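Local coordinates for beta-fructofuranosidase, insoluble isoenzyme CWINV1 (Arabidopsis thaliana, PDB 2OXB), which hydrolyses the terminal non-reducing beta-D-fructofuranoside residues of sucrose and 1-kestose in the plant cell wall, and less readily those of neokestose and levan, at residues A[28-33]-A[278-283]. The protein carries 1 engineered substitution. Sequence-based numbering, arbitrary orientation.
Sequences GIYHLF and KTFFDS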
loop_
_atom_site.group_PDB
_atom_site.type_symbol
_atom_site.label_atom_id
_atom_site.label_comp_id
_atom_site.label_asym_id
_atom_site.label_seq_id
_atom_site.Cartn_x
_atom_site.Cartn_y
_atom_site.Cartn_z
ATOM N N GLY A 28 -6.637 -17.059 15.716
ATOM C CA GLY A 28 -7.661 -16.597 14.794
ATOM C C GLY A 28 -7.985 -15.117 14.840
ATOM O O GLY A 28 -8.781 -14.626 14.044
ATOM N N ILE A 29 -7.370 -14.393 15.764
ATOM C CA ILE A 29 -7.626 -12.960 15.887
ATOM C C ILE A 29 -6.493 -12.114 15.294
ATOM O O ILE A 29 -5.339 -12.208 15.711
ATOM C CB ILE A 29 -7.852 -12.574 17.372
ATOM C CG1 ILE A 29 -9.145 -13.229 17.876
ATOM C CG2 ILE A 29 -7.902 -11.060 17.522
ATOM C CD1 ILE A 29 -9.370 -13.107 19.368
ATOM N N TYR A 30 -6.836 -11.290 14.314
ATOM C CA TYR A 30 -5.864 -10.428 13.671
ATOM C C TYR A 30 -5.536 -9.269 14.601
ATOM O O TYR A 30 -6.278 -8.965 15.544
ATOM C CB TYR A 30 -6.419 -9.902 12.338
ATOM C CG TYR A 30 -6.748 -11.000 11.344
ATOM C CD1 TYR A 30 -5.730 -11.727 10.721
ATOM C CD2 TYR A 30 -8.072 -11.359 11.082
ATOM C CE1 TYR A 30 -6.017 -12.789 9.869
ATOM C CE2 TYR A 30 -8.376 -12.420 10.236
ATOM C CZ TYR A 30 -7.345 -13.139 9.632
ATOM O OH TYR A 30 -7.625 -14.227 8.825
ATOM N N HIS A 31 -4.410 -8.626 14.331
ATOM C CA HIS A 31 -3.974 -7.499 15.137
ATOM C C HIS A 31 -3.422 -6.394 14.235
ATOM O O HIS A 31 -2.882 -6.661 13.162
ATOM C CB HIS A 31 -2.894 -7.957 16.131
ATOM C CG HIS A 31 -3.407 -8.824 17.244
ATOM N ND1 HIS A 31 -4.261 -8.355 18.222
ATOM C CD2 HIS A 31 -3.148 -10.116 17.563
ATOM C CE1 HIS A 31 -4.499 -9.316 19.098
ATOM N NE2 HIS A 31 -3.836 -10.395 18.722
ATOM N N LEU A 32 -3.603 -5.155 14.668
ATOM C CA LEU A 32 -3.094 -3.990 13.960
ATOM C C LEU A 32 -2.715 -2.956 14.995
ATOM O O LEU A 32 -3.516 -2.586 15.865
ATOM C CB LEU A 32 -4.124 -3.348 13.020
ATOM C CG LEU A 32 -3.669 -1.978 12.447
ATOM C CD1 LEU A 32 -2.616 -2.175 11.386
ATOM C CD2 LEU A 32 -4.839 -1.226 11.828
ATOM N N PHE A 33 -1.475 -2.512 14.909
ATOM C CA PHE A 33 -0.995 -1.479 15.795
ATOM C C PHE A 33 -0.709 -0.380 14.787
ATOM O O PHE A 33 -1.100 -0.506 13.626
ATOM C CB PHE A 33 0.281 -1.937 16.515
ATOM C CG PHE A 33 0.120 -3.219 17.299
ATOM C CD1 PHE A 33 -0.465 -3.222 18.554
ATOM C CD2 PHE A 33 0.565 -4.429 16.778
ATOM C CE1 PHE A 33 -0.599 -4.411 19.275
ATOM C CE2 PHE A 33 0.428 -5.619 17.499
ATOM C CZ PHE A 33 -0.151 -5.603 18.743
ATOM N N LYS A 278 3.534 -2.488 4.518
ATOM C CA LYS A 278 4.083 -3.684 5.156
ATOM C C LYS A 278 3.135 -4.863 5.035
ATOM O O LYS A 278 1.907 -4.700 5.033
ATOM C CB LYS A 278 4.371 -3.447 6.640
ATOM C CG LYS A 278 4.823 -4.686 7.377
ATOM C CD LYS A 278 5.952 -4.377 8.344
ATOM C CE LYS A 278 7.236 -4.036 7.580
ATOM N NZ LYS A 278 8.361 -3.655 8.495
ATOM N N THR A 279 3.712 -6.056 4.968
ATOM C CA THR A 279 2.930 -7.270 4.822
ATOM C C THR A 279 2.943 -8.138 6.074
ATOM O O THR A 279 3.540 -7.783 7.091
ATOM C CB THR A 279 3.450 -8.083 3.618
ATOM O OG1 THR A 279 4.827 -8.423 3.827
ATOM C CG2 THR A 279 3.340 -7.263 2.353
ATOM N N PHE A 280 2.250 -9.268 5.990
ATOM C CA PHE A 280 2.168 -10.202 7.102
ATOM C C PHE A 280 1.471 -11.465 6.616
ATOM O O PHE A 280 0.543 -11.398 5.813
ATOM C CB PHE A 280 1.393 -9.572 8.271
ATOM C CG PHE A 280 -0.039 -10.006 8.364
ATOM C CD1 PHE A 280 -0.366 -11.251 8.905
ATOM C CD2 PHE A 280 -1.056 -9.189 7.891
ATOM C CE1 PHE A 280 -1.682 -11.671 8.977
ATOM C CE2 PHE A 280 -2.379 -9.601 7.961
ATOM C CZ PHE A 280 -2.692 -10.845 8.502
ATOM N N PHE A 281 1.911 -12.612 7.113
ATOM C CA PHE A 281 1.334 -13.886 6.703
ATOM C C PHE A 281 0.094 -14.301 7.484
ATOM O O PHE A 281 0.141 -14.432 8.717
ATOM C CB PHE A 281 2.388 -14.988 6.822
ATOM C CG PHE A 281 1.909 -16.340 6.389
ATOM C CD1 PHE A 281 1.461 -16.547 5.086
ATOM C CD2 PHE A 281 1.963 -17.424 7.262
ATOM C CE1 PHE A 281 1.085 -17.812 4.657
ATOM C CE2 PHE A 281 1.589 -18.694 6.840
ATOM C CZ PHE A 281 1.151 -18.888 5.534
ATOM N N ASP A 282 -1.006 -14.516 6.762
ATOM C CA ASP A 282 -2.272 -14.956 7.370
ATOM C C ASP A 282 -2.222 -16.475 7.460
ATOM O O ASP A 282 -2.221 -17.162 6.448
ATOM C CB ASP A 282 -3.473 -14.537 6.493
ATOM C CG ASP A 282 -4.836 -14.883 7.118
ATOM O OD1 ASP A 282 -5.117 -16.068 7.395
ATOM O OD2 ASP A 282 -5.639 -13.955 7.330
ATOM N N SER A 283 -2.174 -16.995 8.677
ATOM C CA SER A 283 -2.120 -18.434 8.888
ATOM C C SER A 283 -3.432 -19.103 8.453
ATOM O O SER A 283 -3.429 -20.101 7.729
ATOM C CB SER A 283 -1.842 -18.723 10.370
ATOM O OG SER A 283 -0.577 -18.225 10.754
#
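Y30 sets its CG anti to its own carbonyl carbon (chi1 -60°), which carries the phenol across to strand 278-282, where D282, with CG anti to the backbone N (chi1 -176°), holds out its carboxylate. The phenol donates a hydrogen bond from Y30 OH to D282 OD2, modelled at 2.5 Å, though the exact place of OD2 is doubtful. Ring and carboxylate planes are turned 50° apart. F280 reaches the same ring obliquely, its CZ 3.9 Å from Y30 CD1, and the two side chains cross at about a right angle. These side chains join neighbouring sheets of the five-bladed beta-propeller of family 32: 29-36 lies between 15-26 and 47-53 in one sheet, and 278-282 is an edge strand of the other, next to 287-291. D282 has further partners, a salt bridge from OD2 to R287 and a hydrogen bond between OD1 and the backbone N of K285. A phenylalanine in place of Y30 would probably keep the touch on F280 but leave D282 without its phenolic donor. Buried here, the carboxylate is probably held as an anion by R287, with the phenol's hydrogen bond adding to that hold and tying the two sheets together by a polar link beside an apolar one.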